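Local coordinates for putative DD-carboxypeptidase TP_0574 (Treponema pallidum, PDB 1O75), which probably acts as a zinc-dependent D,D-carboxypeptidase that trims peptidoglycan peptides and also binds penicillin, at residues B[310-315]-B[326-332]; B[229-235]-B[292-298]; B[219-223]-B[406-410]; B[257-262]-B[274-278]. The protein carries 2 engineered substitutions. One frame throughout, in Å; residues are numbered along the deposited sequence.

Contact 1 (B[310-315]-B[326-332]); sequences PGYYRL and VADVRFL
The ring of Tyr312 lies over the aliphatic part of Arg330, whose CG sits 3.8 Å from the ring centroid and close to its normal, a CH-pi contact across a non-hydrogen-bonded pair. The extended segments run antiparallel, their strand axes 4.6 Å apart at 161°. Hydrogen-bonded pairs join Gly311 with Phe331, Tyr313 with Val329 and Leu315 with Ala327. In the central pair Tyr313 N to Val329 O is 2.9 Å and Val329 N to Tyr313 O is 3.0 Å; in the last, Leu315 N to Ala327 O is 2.7 Å. Gly311, with positive phi, takes backbone angles at which a CB would jam against the carbonyl of Pro310. On the sheet face that carries Tyr312, a two-pronged salt bridge ties Arg314 (chi1 t, chi3 m) to Asp328 (chi1 m): NE to OD1 and NH2 to OD2 are both 2.8 Å. The opposite face is largely apolar, Tyr313 OH bonding to Gly309 O. There Tyr313 and Phe331, both m, meet obliquely with centroids 5.3 Å apart, and Leu315 CD1 is 4.2 Å from Val329 CG1. Leu315 and Phe331 pack on strands 229-237 and 293-298, Tyr313 on Ile298, and Val329 on Thr219 of strand 212-220; Phe331 also touches xenon. This antiparallel hairpin, whose strand 325-331 is outermost in its sheet within the chain, is consistent with one layer of an E-set-like beta sandwich.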
loop_
_atom_site.group_PDB
_atom_site.type_symbol
_atom_site.label_atom_id
_atom_site.label_comp_id
_atom_site.label_asym_id
_atom_site.label_seq_id
_atom_site.Cartn_x
_atom_site.Cartn_y
_atom_site.Cartn_z
ATOM N N PRO B 310 -14.236 -17.545 16.975
ATOM C CA PRO B 310 -14.776 -17.267 15.649
ATOM C C PRO B 310 -16.278 -16.929 15.744
ATOM O O PRO B 310 -16.958 -17.343 16.683
ATOM C CB PRO B 310 -14.537 -18.576 14.891
ATOM C CG PRO B 310 -13.308 -19.149 15.573
ATOM C CD PRO B 310 -13.620 -18.887 17.034
ATOM N N GLY B 311 -16.789 -16.185 14.775
ATOM C CA GLY B 311 -18.190 -15.820 14.819
ATOM C C GLY B 311 -18.437 -14.406 14.305
ATOM O O GLY B 311 -17.618 -13.848 13.577
ATOM N N TYR B 312 -19.568 -13.841 14.712
ATOM C CA TYR B 312 -20.004 -12.523 14.287
ATOM C C TYR B 312 -19.681 -11.454 15.293
ATOM O O TYR B 312 -20.023 -11.563 16.492
ATOM C CB TYR B 312 -21.512 -12.534 14.043
ATOM C CG TYR B 312 -21.892 -13.443 12.919
ATOM C CD1 TYR B 312 -21.955 -12.976 11.608
ATOM C CD2 TYR B 312 -22.115 -14.803 13.155
ATOM C CE1 TYR B 312 -22.233 -13.843 10.556
ATOM C CE2 TYR B 312 -22.383 -15.681 12.104
ATOM C CZ TYR B 312 -22.439 -15.196 10.819
ATOM O OH TYR B 312 -22.656 -16.074 9.788
ATOM N N TYR B 313 -19.040 -10.406 14.785
ATOM C CA TYR B 313 -18.651 -9.292 15.608
ATOM C C TYR B 313 -19.225 -7.992 15.072
ATOM O O TYR B 313 -19.504 -7.851 13.883
ATOM C CB TYR B 313 -17.119 -9.146 15.669
ATOM C CG TYR B 313 -16.412 -10.230 16.444
ATOM C CD1 TYR B 313 -16.177 -11.487 15.879
ATOM C CD2 TYR B 313 -15.983 -9.999 17.748
ATOM C CE1 TYR B 313 -15.521 -12.489 16.616
ATOM C CE2 TYR B 313 -15.342 -10.979 18.476
ATOM C CZ TYR B 313 -15.110 -12.221 17.907
ATOM O OH TYR B 313 -14.450 -13.166 18.662
ATOM N N ARG B 314 -19.388 -7.048 15.978
ATOM C CA ARG B 314 -19.856 -5.719 15.629
ATOM C C ARG B 314 -18.768 -4.825 16.204
ATOM O O ARG B 314 -18.521 -4.861 17.415
ATOM C CB ARG B 314 -21.202 -5.410 16.300
ATOM C CG ARG B 314 -21.612 -3.945 16.178
ATOM C CD ARG B 314 -23.138 -3.773 16.299
ATOM N NE ARG B 314 -23.825 -4.342 15.134
ATOM C CZ ARG B 314 -25.114 -4.658 15.100
ATOM N NH1 ARG B 314 -25.885 -4.465 16.176
ATOM N NH2 ARG B 314 -25.633 -5.169 13.994
ATOM N N LEU B 315 -18.119 -4.045 15.340
ATOM C CA LEU B 315 -17.035 -3.145 15.748
ATOM C C LEU B 315 -17.554 -1.712 15.794
ATOM O O LEU B 315 -18.212 -1.265 14.864
ATOM C CB LEU B 315 -15.876 -3.198 14.717
ATOM C CG LEU B 315 -15.495 -4.574 14.191
ATOM C CD1 LEU B 315 -14.300 -4.472 13.245
ATOM C CD2 LEU B 315 -15.178 -5.484 15.361
ATOM N N VAL B 326 -20.074 2.053 12.938
ATOM C CA VAL B 326 -20.318 0.665 13.306
ATOM C C VAL B 326 -20.123 -0.242 12.112
ATOM O O VAL B 326 -20.675 0.007 11.046
ATOM C CB VAL B 326 -21.771 0.471 13.863
ATOM C CG1 VAL B 326 -21.992 -0.976 14.282
ATOM C CG2 VAL B 326 -22.000 1.391 15.068
ATOM N N ALA B 327 -19.367 -1.314 12.303
ATOM C CA ALA B 327 -19.115 -2.262 11.222
ATOM C C ALA B 327 -19.328 -3.692 11.690
ATOM O O ALA B 327 -18.840 -4.076 12.750
ATOM C CB ALA B 327 -17.678 -2.098 10.703
ATOM N N ASP B 328 -20.051 -4.475 10.897
ATOM C CA ASP B 328 -20.286 -5.870 11.227
ATOM C C ASP B 328 -19.375 -6.754 10.362
ATOM O O ASP B 328 -19.264 -6.551 9.145
ATOM C CB ASP B 328 -21.751 -6.244 10.982
ATOM C CG ASP B 328 -22.707 -5.594 12.002
ATOM O OD1 ASP B 328 -22.218 -5.050 13.010
ATOM O OD2 ASP B 328 -23.940 -5.645 11.798
ATOM N N VAL B 329 -18.731 -7.730 10.987
ATOM C CA VAL B 329 -17.836 -8.616 10.259
ATOM C C VAL B 329 -17.916 -10.018 10.834
ATOM O O VAL B 329 -18.268 -10.205 11.994
ATOM C CB VAL B 329 -16.362 -8.105 10.347
ATOM C CG1 VAL B 329 -15.858 -8.151 11.799
ATOM C CG2 VAL B 329 -15.482 -8.978 9.499
ATOM N N ARG B 330 -17.589 -11.011 10.026
ATOM C CA ARG B 330 -17.617 -12.389 10.506
ATOM C C ARG B 330 -16.230 -13.019 10.385
ATOM O O ARG B 330 -15.585 -12.895 9.345
ATOM C CB ARG B 330 -18.620 -13.224 9.698
ATOM C CG ARG B 330 -18.724 -14.680 10.209
ATOM C CD ARG B 330 -19.450 -15.583 9.216
ATOM N NE ARG B 330 -19.323 -16.983 9.618
ATOM C CZ ARG B 330 -19.709 -18.004 8.858
ATOM N NH1 ARG B 330 -20.237 -17.775 7.664
ATOM N NH2 ARG B 330 -19.586 -19.244 9.302
ATOM N N PHE B 331 -15.763 -13.657 11.451
ATOM C CA PHE B 331 -14.470 -14.332 11.399
ATOM C C PHE B 331 -14.770 -15.842 11.370
ATOM O O PHE B 331 -15.423 -16.374 12.255
ATOM C CB PHE B 331 -13.601 -13.968 12.604
ATOM C CG PHE B 331 -13.254 -12.496 12.691
ATOM C CD1 PHE B 331 -12.936 -11.774 11.543
ATOM C CD2 PHE B 331 -13.186 -11.854 13.939
ATOM C CE1 PHE B 331 -12.548 -10.421 11.623
ATOM C CE2 PHE B 331 -12.799 -10.507 14.042
ATOM C CZ PHE B 331 -12.478 -9.788 12.875
ATOM N N LEU B 332 -14.288 -16.506 10.326
ATOM C CA LEU B 332 -14.512 -17.930 10.118
ATOM C C LEU B 332 -13.777 -18.845 11.079
ATOM O O LEU B 332 -12.760 -18.466 11.660
ATOM C CB LEU B 332 -14.131 -18.298 8.678
ATOM C CG LEU B 332 -15.037 -17.624 7.644
ATOM C CD1 LEU B 332 -14.418 -17.721 6.266
ATOM C CD2 LEU B 332 -16.434 -18.283 7.680
#

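Contact 2 (B[229-235]-B[292-298]); sequences AEASVML and PRISCGI. With XE (xenon), chain F; PDX (2,3-di-O-sulfo-alpha-D-glucopyranose), chain C.
Seven main-chain hydrogen bonds stitch these antiparallel segments together, with axes 4.5 Å apart at 164°. Ala231 and Cys296 exchange a strong pair (Ala231 N to Cys296 O 2.7 Å, Cys296 N to Ala231 O 2.8 Å), as do Val233 and Ile294. Leu235 N adds one to Pro292 O at 2.8 Å. At the other end Ile298 N reaches Ala229 O at 3.0 Å, while the return bond is weak. Between them, Glu230 and Ser232 bond outward to Gly220 and Gly218 on the neighbouring strand, and Ser295 to Trp285 on the other side. The strands are central in one sheet of the E-set-like sandwich, and Ala229, Ala231, Cys296 and Ile298 face the other sheet. On the opposite face Ser232 OG donates to Glu230 OE1 at 2.7 Å; Ser295 OG lies 3.2 Å from Glu230 OE1, weak at best. Cys296 O is 3.4 Å from the xenon. Arg293 (chi3 p) gives PDX O5 a weak 3.5 Å bond from NH1, and NH2 a salt bridge to a sulphate of another PDX.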
loop_
_atom_site.group_PDB
_atom_site.type_symbol
_atom_site.label_atom_id
_atom_site.label_comp_id
_atom_site.label_asym_id
_atom_site.label_seq_id
_atom_site.Cartn_x
_atom_site.Cartn_y
_atom_site.Cartn_z
ATOM N N ALA B 229 -7.595 -13.028 13.694
ATOM C CA ALA B 229 -8.407 -12.480 12.622
ATOM C C ALA B 229 -8.328 -10.970 12.678
ATOM O O ALA B 229 -8.104 -10.391 13.735
ATOM C CB ALA B 229 -9.879 -12.940 12.768
ATOM N N GLU B 230 -8.550 -10.336 11.540
ATOM C CA GLU B 230 -8.457 -8.899 11.478
ATOM C C GLU B 230 -9.444 -8.336 10.473
ATOM O O GLU B 230 -9.748 -8.984 9.469
ATOM C CB GLU B 230 -7.014 -8.537 11.117
ATOM C CG GLU B 230 -6.777 -7.083 10.807
ATOM C CD GLU B 230 -7.026 -6.752 9.334
ATOM O OE1 GLU B 230 -6.769 -5.592 8.929
ATOM O OE2 GLU B 230 -7.476 -7.648 8.578
ATOM N N ALA B 231 -9.960 -7.143 10.753
ATOM C CA ALA B 231 -10.902 -6.503 9.844
ATOM C C ALA B 231 -10.311 -5.174 9.427
ATOM O O ALA B 231 -9.766 -4.443 10.262
ATOM C CB ALA B 231 -12.262 -6.276 10.537
ATOM N N SER B 232 -10.396 -4.881 8.136
ATOM C CA SER B 232 -9.892 -3.639 7.581
ATOM C C SER B 232 -11.098 -2.818 7.184
ATOM O O SER B 232 -11.781 -3.138 6.208
ATOM C CB SER B 232 -9.043 -3.912 6.336
ATOM O OG SER B 232 -7.792 -4.435 6.722
ATOM N N VAL B 233 -11.363 -1.762 7.932
ATOM C CA VAL B 233 -12.511 -0.943 7.621
ATOM C C VAL B 233 -12.113 0.229 6.715
ATOM O O VAL B 233 -11.335 1.089 7.124
ATOM C CB VAL B 233 -13.154 -0.410 8.933
ATOM C CG1 VAL B 233 -14.412 0.398 8.621
ATOM C CG2 VAL B 233 -13.478 -1.576 9.875
ATOM N N MET B 234 -12.607 0.243 5.480
ATOM C CA MET B 234 -12.335 1.368 4.583
ATOM C C MET B 234 -13.447 2.374 4.859
ATOM O O MET B 234 -14.618 1.999 4.966
ATOM C CB MET B 234 -12.363 0.919 3.128
ATOM C CG MET B 234 -11.197 0.009 2.760
ATOM S SD MET B 234 -9.692 0.961 2.495
ATOM C CE MET B 234 -10.113 1.711 0.862
ATOM N N LEU B 235 -13.092 3.649 4.964
ATOM C CA LEU B 235 -14.062 4.699 5.301
ATOM C C LEU B 235 -14.407 5.687 4.184
ATOM O O LEU B 235 -13.622 5.883 3.249
ATOM C CB LEU B 235 -13.518 5.488 6.494
ATOM C CG LEU B 235 -13.184 4.639 7.732
ATOM C CD1 LEU B 235 -12.368 5.462 8.701
ATOM C CD2 LEU B 235 -14.473 4.170 8.423
ATOM N N PRO B 292 -7.953 5.613 3.391
ATOM C CA PRO B 292 -8.781 5.812 4.589
ATOM C C PRO B 292 -9.177 4.494 5.244
ATOM O O PRO B 292 -10.348 4.099 5.259
ATOM C CB PRO B 292 -9.970 6.608 4.038
ATOM C CG PRO B 292 -10.183 5.960 2.691
ATOM C CD PRO B 292 -8.756 5.749 2.155
ATOM N N ARG B 293 -8.186 3.815 5.799
ATOM C CA ARG B 293 -8.410 2.514 6.401
ATOM C C ARG B 293 -8.054 2.450 7.884
ATOM O O ARG B 293 -7.090 3.075 8.330
ATOM C CB ARG B 293 -7.574 1.490 5.619
ATOM C CG ARG B 293 -7.443 0.101 6.222
ATOM C CD ARG B 293 -6.614 -0.785 5.282
ATOM N NE ARG B 293 -5.326 -0.153 5.002
ATOM C CZ ARG B 293 -4.695 -0.157 3.828
ATOM N NH1 ARG B 293 -5.215 -0.770 2.771
ATOM N NH2 ARG B 293 -3.536 0.478 3.715
ATOM N N ILE B 294 -8.857 1.728 8.653
ATOM C CA ILE B 294 -8.549 1.509 10.060
ATOM C C ILE B 294 -8.691 0.012 10.226
ATOM O O ILE B 294 -9.697 -0.559 9.805
ATOM C CB ILE B 294 -9.495 2.253 10.992
ATOM C CG1 ILE B 294 -9.266 3.763 10.819
ATOM C CG2 ILE B 294 -9.212 1.856 12.459
ATOM C CD1 ILE B 294 -9.890 4.584 11.872
ATOM N N SER B 295 -7.669 -0.634 10.785
ATOM C CA SER B 295 -7.706 -2.084 10.977
ATOM C C SER B 295 -7.878 -2.455 12.451
ATOM O O SER B 295 -7.309 -1.809 13.338
ATOM C CB SER B 295 -6.435 -2.706 10.415
ATOM O OG SER B 295 -6.336 -2.396 9.029
ATOM N N CYS B 296 -8.673 -3.492 12.692
ATOM C CA CYS B 296 -8.982 -3.975 14.041
ATOM C C CYS B 296 -8.693 -5.463 14.042
ATOM O O CYS B 296 -9.168 -6.170 13.162
ATOM C CB CYS B 296 -10.484 -3.799 14.337
ATOM S SG CYS B 296 -11.021 -2.123 14.212
ATOM N N GLY B 297 -7.940 -5.931 15.027
ATOM C CA GLY B 297 -7.641 -7.342 15.088
ATOM C C GLY B 297 -7.978 -7.947 16.431
ATOM O O GLY B 297 -8.232 -7.226 17.406
ATOM N N ILE B 298 -7.952 -9.271 16.501
ATOM C CA ILE B 298 -8.248 -9.914 17.763
ATOM C C ILE B 298 -7.456 -11.207 17.879
ATOM O O ILE B 298 -7.144 -11.844 16.877
ATOM C CB ILE B 298 -9.769 -10.214 17.877
ATOM C CG1 ILE B 298 -10.122 -10.654 19.299
ATOM C CG2 ILE B 298 -10.181 -11.311 16.858
ATOM C CD1 ILE B 298 -11.636 -10.855 19.496
HETATM XE XE XE F . -11.530 -7.513 15.206
HETATM C C1 PDX C . -5.074 0.338 -1.072
HETATM C C2 PDX C . -4.980 1.394 -2.200
HETATM C C3 PDX C . -3.696 1.175 -3.025
HETATM C C4 PDX C . -2.436 1.140 -2.126
HETATM C C5 PDX C . -2.632 0.161 -0.960
HETATM C C6 PDX C . -1.540 0.297 0.061
HETATM O O1 PDX C . -5.142 -0.951 -1.665
HETATM O O2 PDX C . -6.118 1.300 -3.083
HETATM O O3 PDX C . -3.546 2.266 -3.974
HETATM O O4 PDX C . -1.258 0.938 -2.946
HETATM O O5 PDX C . -3.885 0.440 -0.232
HETATM O O6 PDX C . -1.261 1.700 0.340
HETATM O O1S PDX C . -8.146 2.194 -3.855
HETATM O O2S PDX C . -7.789 2.161 -1.445
HETATM O O3S PDX C . -6.644 3.714 -2.858
HETATM O O1X PDX C . -2.117 1.513 -5.577
HETATM O O2X PDX C . -4.473 1.538 -6.050
HETATM O O3X PDX C . -3.304 3.604 -5.907
HETATM S S PDX C . -7.176 2.357 -2.938
HETATM S "S'" PDX C . -3.432 2.230 -5.471
#

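Contact 3 (B[219-223]-B[406-410]); sequences TGYHS and GSVRA
Gly406, at the start of 406-410, lies flat on an aromatic ring: its CA is 3.6 Å from the centroid of Tyr221 (chi1 m, chi2 88°), 3° off the normal, a CH-pi contact. A CB here would clash with Tyr221 CD2, so the close approach depends on the missing side chain. Next comes Ser407 (chi1 p); Ser407 CA and Tyr221 CA, 6.0 Å apart, are the closest CA pair between the segments, and no beta ladder joins them. Ser407 OG is 3.3 Å from Tyr221 CB and shares a water with 219-223, 2.7 Å from Ser407 OG and accepting from Tyr221 N at 3.1 Å. The contact is an interdomain junction: the turn leaving strand 212-220 of the E-set-like domain meets the start of strand 408-412, in the sheet that ends the chain. Tyr221 OH bonds back to Leu332 N, beside the linker between them. At Val408, which begins the strand, the CA-to-CB bond turns away from 219-223. Arg409 (chi1 p, chi3 p) instead leans over His222: its CG lies 3.8 Å from the imidazole centroid, over the face, while NH2 is held by a salt bridge to Glu399.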
loop_
_atom_site.group_PDB
_atom_site.type_symbol
_atom_site.label_atom_id
_atom_site.label_comp_id
_atom_site.label_asym_id
_atom_site.label_seq_id
_atom_site.Cartn_x
_atom_site.Cartn_y
_atom_site.Cartn_z
ATOM N N THR B 219 -11.507 -8.665 5.407
ATOM C CA THR B 219 -11.178 -9.579 6.489
ATOM C C THR B 219 -9.911 -10.360 6.140
ATOM O O THR B 219 -9.727 -10.765 4.990
ATOM C CB THR B 219 -12.355 -10.553 6.732
ATOM O OG1 THR B 219 -13.464 -9.812 7.245
ATOM C CG2 THR B 219 -11.990 -11.619 7.748
ATOM N N GLY B 220 -9.037 -10.556 7.128
ATOM C CA GLY B 220 -7.801 -11.290 6.891
ATOM C C GLY B 220 -7.492 -12.220 8.051
ATOM O O GLY B 220 -8.024 -12.026 9.144
ATOM N N TYR B 221 -6.651 -13.229 7.834
ATOM C CA TYR B 221 -6.307 -14.156 8.910
ATOM C C TYR B 221 -4.794 -14.277 9.189
ATOM O O TYR B 221 -4.394 -14.789 10.229
ATOM C CB TYR B 221 -6.919 -15.537 8.624
ATOM C CG TYR B 221 -8.424 -15.510 8.573
ATOM C CD1 TYR B 221 -9.100 -15.236 7.377
ATOM C CD2 TYR B 221 -9.176 -15.665 9.737
ATOM C CE1 TYR B 221 -10.498 -15.107 7.351
ATOM C CE2 TYR B 221 -10.563 -15.544 9.724
ATOM C CZ TYR B 221 -11.221 -15.261 8.536
ATOM O OH TYR B 221 -12.597 -15.109 8.544
ATOM N N HIS B 222 -3.955 -13.817 8.272
ATOM C CA HIS B 222 -2.502 -13.855 8.494
ATOM C C HIS B 222 -1.944 -12.510 8.079
ATOM O O HIS B 222 -0.877 -12.436 7.477
ATOM C CB HIS B 222 -1.810 -14.913 7.632
ATOM C CG HIS B 222 -2.516 -16.225 7.597
ATOM N ND1 HIS B 222 -3.307 -16.608 6.535
ATOM C CD2 HIS B 222 -2.570 -17.234 8.497
ATOM C CE1 HIS B 222 -3.819 -17.800 6.785
ATOM N NE2 HIS B 222 -3.388 -18.201 7.969
ATOM N N SER B 223 -2.656 -11.444 8.401
ATOM C CA SER B 223 -2.218 -10.124 7.978
ATOM C C SER B 223 -1.234 -9.412 8.895
ATOM O O SER B 223 -0.379 -8.658 8.424
ATOM C CB SER B 223 -3.451 -9.257 7.739
ATOM O OG SER B 223 -4.356 -9.951 6.894
ATOM N N GLY B 406 -11.005 -20.016 8.131
ATOM C CA GLY B 406 -9.998 -18.977 8.034
ATOM C C GLY B 406 -8.919 -19.473 7.089
ATOM O O GLY B 406 -8.708 -20.674 6.963
ATOM N N SER B 407 -8.241 -18.559 6.409
ATOM C CA SER B 407 -7.206 -18.946 5.468
ATOM C C SER B 407 -6.035 -19.634 6.168
ATOM O O SER B 407 -5.854 -19.518 7.380
ATOM C CB SER B 407 -6.716 -17.718 4.707
ATOM O OG SER B 407 -6.299 -16.723 5.616
ATOM N N VAL B 408 -5.244 -20.359 5.387
ATOM C CA VAL B 408 -4.083 -21.059 5.911
ATOM C C VAL B 408 -2.897 -20.802 5.000
ATOM O O VAL B 408 -3.046 -20.753 3.782
ATOM C CB VAL B 408 -4.335 -22.580 5.969
ATOM C CG1 VAL B 408 -3.025 -23.324 6.125
ATOM C CG2 VAL B 408 -5.248 -22.905 7.137
ATOM N N ARG B 409 -1.721 -20.599 5.578
ATOM C CA ARG B 409 -0.548 -20.418 4.743
ATOM C C ARG B 409 0.558 -21.357 5.197
ATOM O O ARG B 409 0.748 -21.590 6.394
ATOM C CB ARG B 409 -0.073 -18.960 4.722
ATOM C CG ARG B 409 0.176 -18.311 6.050
ATOM C CD ARG B 409 0.792 -16.931 5.819
ATOM N NE ARG B 409 -0.018 -16.085 4.943
ATOM C CZ ARG B 409 0.374 -14.898 4.486
ATOM N NH1 ARG B 409 1.567 -14.416 4.816
ATOM N NH2 ARG B 409 -0.422 -14.186 3.706
ATOM N N ALA B 410 1.264 -21.919 4.224
ATOM C CA ALA B 410 2.333 -22.859 4.509
ATOM C C ALA B 410 3.578 -22.619 3.655
ATOM O O ALA B 410 3.525 -21.959 2.616
ATOM C CB ALA B 410 1.824 -24.279 4.295
HETATM O O HOH W 1 -6.722 -14.171 4.913
#

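Contact 4 (B[257-262]-B[274-278]); sequences TVRYDY and ASYGT. With XE (xenon), chain F.
Asp261 OD1 accepts two side-chain bonds at once: from Ser275 OG across the strands at 2.6 Å, and from Arg259 NE within its own strand at 2.9 Å, the latter a salt bridge. Of similar strength is the bond from Thr278 OG1 (chi1 p) to Val258 O, 2.7 Å, by which a side chain takes over beyond the regular ladder. That ladder is antiparallel, with axes 4.7 Å apart at 160°. Tyr260 and Tyr276 form a hydrogen-bonded pair (Tyr260 N to Tyr276 O 3.0 Å, Tyr276 N to Tyr260 O 2.8 Å). Asp261 and Ser275 follow as a non-hydrogen-bonded pair with CA atoms 4.4 Å apart. Tyr262 and Ala274 then pair through Tyr262 N to Ala274 O at 2.8 Å, the reverse bond being weak. The result is a beta hairpin with a long connection, in which the short strand 274-276 lies at an outer position of one sheet of the immunoglobulin-like E-set domain. Farther out, Tyr262 (chi1 t) sets its CB 3.8 Å from Tyr276 CE2 and stacks its ring with Tyr313. The ring of Tyr260 (chi1 m) is sandwiched: Thr278 CG2 lies 3.5 Å from its centroid over one face, and the xenon lies over the other, 3.5 Å from Tyr260 CZ; Tyr260 OH bonds to Gly297 O.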
loop_
_atom_site.group_PDB
_atom_site.type_symbol
_atom_site.label_atom_id
_atom_site.label_comp_id
_atom_site.label_asym_id
_atom_site.label_seq_id
_atom_site.Cartn_x
_atom_site.Cartn_y
_atom_site.Cartn_z
ATOM N N THR B 257 -10.625 4.837 20.178
ATOM C CA THR B 257 -10.609 3.397 20.401
ATOM C C THR B 257 -11.714 2.639 19.666
ATOM O O THR B 257 -12.471 3.227 18.868
ATOM C CB THR B 257 -10.667 3.172 21.943
ATOM O OG1 THR B 257 -10.395 1.804 22.262
ATOM C CG2 THR B 257 -12.053 3.605 22.512
ATOM N N VAL B 258 -11.789 1.325 19.912
ATOM C CA VAL B 258 -12.795 0.483 19.274
ATOM C C VAL B 258 -13.394 -0.492 20.277
ATOM O O VAL B 258 -12.673 -1.103 21.078
ATOM C CB VAL B 258 -12.201 -0.414 18.145
ATOM C CG1 VAL B 258 -13.347 -1.008 17.286
ATOM C CG2 VAL B 258 -11.256 0.365 17.296
ATOM N N ARG B 259 -14.708 -0.651 20.219
ATOM C CA ARG B 259 -15.385 -1.608 21.079
ATOM C C ARG B 259 -15.702 -2.828 20.226
ATOM O O ARG B 259 -16.130 -2.695 19.076
ATOM C CB ARG B 259 -16.694 -1.029 21.604
ATOM C CG ARG B 259 -17.446 -1.999 22.543
ATOM C CD ARG B 259 -18.885 -1.494 22.783
ATOM N NE ARG B 259 -19.626 -2.370 23.683
ATOM C CZ ARG B 259 -19.774 -2.139 24.983
ATOM N NH1 ARG B 259 -19.231 -1.061 25.525
ATOM N NH2 ARG B 259 -20.468 -2.984 25.740
ATOM N N TYR B 260 -15.476 -4.019 20.757
ATOM C CA TYR B 260 -15.838 -5.231 20.015
ATOM C C TYR B 260 -17.084 -5.835 20.715
ATOM O O TYR B 260 -17.035 -6.081 21.922
ATOM C CB TYR B 260 -14.730 -6.307 20.085
ATOM C CG TYR B 260 -13.421 -5.974 19.364
ATOM C CD1 TYR B 260 -13.333 -4.881 18.492
ATOM C CD2 TYR B 260 -12.282 -6.774 19.545
ATOM C CE1 TYR B 260 -12.135 -4.586 17.809
ATOM C CE2 TYR B 260 -11.073 -6.495 18.867
ATOM C CZ TYR B 260 -11.014 -5.399 18.001
ATOM O OH TYR B 260 -9.840 -5.126 17.329
ATOM N N ASP B 261 -18.172 -6.058 19.980
ATOM C CA ASP B 261 -19.347 -6.739 20.551
ATOM C C ASP B 261 -19.383 -8.079 19.792
ATOM O O ASP B 261 -19.340 -8.106 18.558
ATOM C CB ASP B 261 -20.654 -5.976 20.317
ATOM C CG ASP B 261 -20.777 -4.752 21.186
ATOM O OD1 ASP B 261 -20.359 -4.792 22.359
ATOM O OD2 ASP B 261 -21.310 -3.753 20.703
ATOM N N TYR B 262 -19.468 -9.172 20.546
ATOM C CA TYR B 262 -19.436 -10.532 19.996
ATOM C C TYR B 262 -20.798 -11.225 20.080
ATOM O O TYR B 262 -21.378 -11.340 21.166
ATOM C CB TYR B 262 -18.397 -11.333 20.783
ATOM C CG TYR B 262 -18.199 -12.768 20.355
ATOM C CD1 TYR B 262 -18.123 -13.109 19.012
ATOM C CD2 TYR B 262 -18.007 -13.782 21.311
ATOM C CE1 TYR B 262 -17.851 -14.425 18.615
ATOM C CE2 TYR B 262 -17.736 -15.100 20.928
ATOM C CZ TYR B 262 -17.662 -15.410 19.582
ATOM O OH TYR B 262 -17.404 -16.704 19.175
ATOM N N ALA B 274 -20.936 -11.089 24.441
ATOM C CA ALA B 274 -19.963 -10.378 25.267
ATOM C C ALA B 274 -19.427 -9.136 24.541
ATOM O O ALA B 274 -19.575 -9.021 23.322
ATOM C CB ALA B 274 -18.801 -11.316 25.610
ATOM N N SER B 275 -18.812 -8.227 25.308
ATOM C CA SER B 275 -18.211 -6.995 24.782
ATOM C C SER B 275 -16.766 -6.923 25.284
ATOM O O SER B 275 -16.478 -7.314 26.420
ATOM C CB SER B 275 -18.981 -5.769 25.272
ATOM O OG SER B 275 -20.290 -5.767 24.730
ATOM N N TYR B 276 -15.860 -6.437 24.437
ATOM C CA TYR B 276 -14.464 -6.321 24.814
ATOM C C TYR B 276 -13.949 -4.920 24.489
ATOM O O TYR B 276 -14.425 -4.263 23.555
ATOM C CB TYR B 276 -13.618 -7.360 24.055
ATOM C CG TYR B 276 -14.205 -8.763 24.060
ATOM C CD1 TYR B 276 -14.174 -9.554 25.210
ATOM C CD2 TYR B 276 -14.802 -9.283 22.923
ATOM C CE1 TYR B 276 -14.745 -10.862 25.218
ATOM C CE2 TYR B 276 -15.371 -10.587 22.911
ATOM C CZ TYR B 276 -15.335 -11.360 24.061
ATOM O OH TYR B 276 -15.840 -12.635 24.038
ATOM N N GLY B 277 -12.996 -4.462 25.289
ATOM C CA GLY B 277 -12.369 -3.168 25.063
ATOM C C GLY B 277 -11.099 -3.499 24.290
ATOM O O GLY B 277 -10.723 -4.677 24.210
ATOM N N THR B 278 -10.439 -2.488 23.728
ATOM C CA THR B 278 -9.224 -2.708 22.952
ATOM C C THR B 278 -8.176 -1.651 23.295
ATOM O O THR B 278 -8.478 -0.632 23.927
ATOM C CB THR B 278 -9.487 -2.594 21.452
ATOM O OG1 THR B 278 -9.977 -1.271 21.164
ATOM C CG2 THR B 278 -10.511 -3.667 20.976
HETATM XE XE XE F . -11.530 -7.513 15.206
#

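In the fold
Three of the contacts build one beta sandwich. Contacts 1 and 4 belong to the same four-stranded sheet, where strands 311-319 and 255-262 are neighbours, and their centres are 11 Å apart. Contact 2 lies in the opposing sheet, 11 Å from contact 1 and 14 Å from contact 4 between centres. One xenon lies between the sheets, lined by residues of all three. Along the chain, contact 4 falls between the two strands of contact 2, and contact 1 follows. Contact 3, its centre 14, 16 and 22 Å from those of contacts 2, 1 and 4, spans them all, joining the turn beside contact 2 to the C-terminal domain, so that sandwich and final domain are tied together beyond their linker.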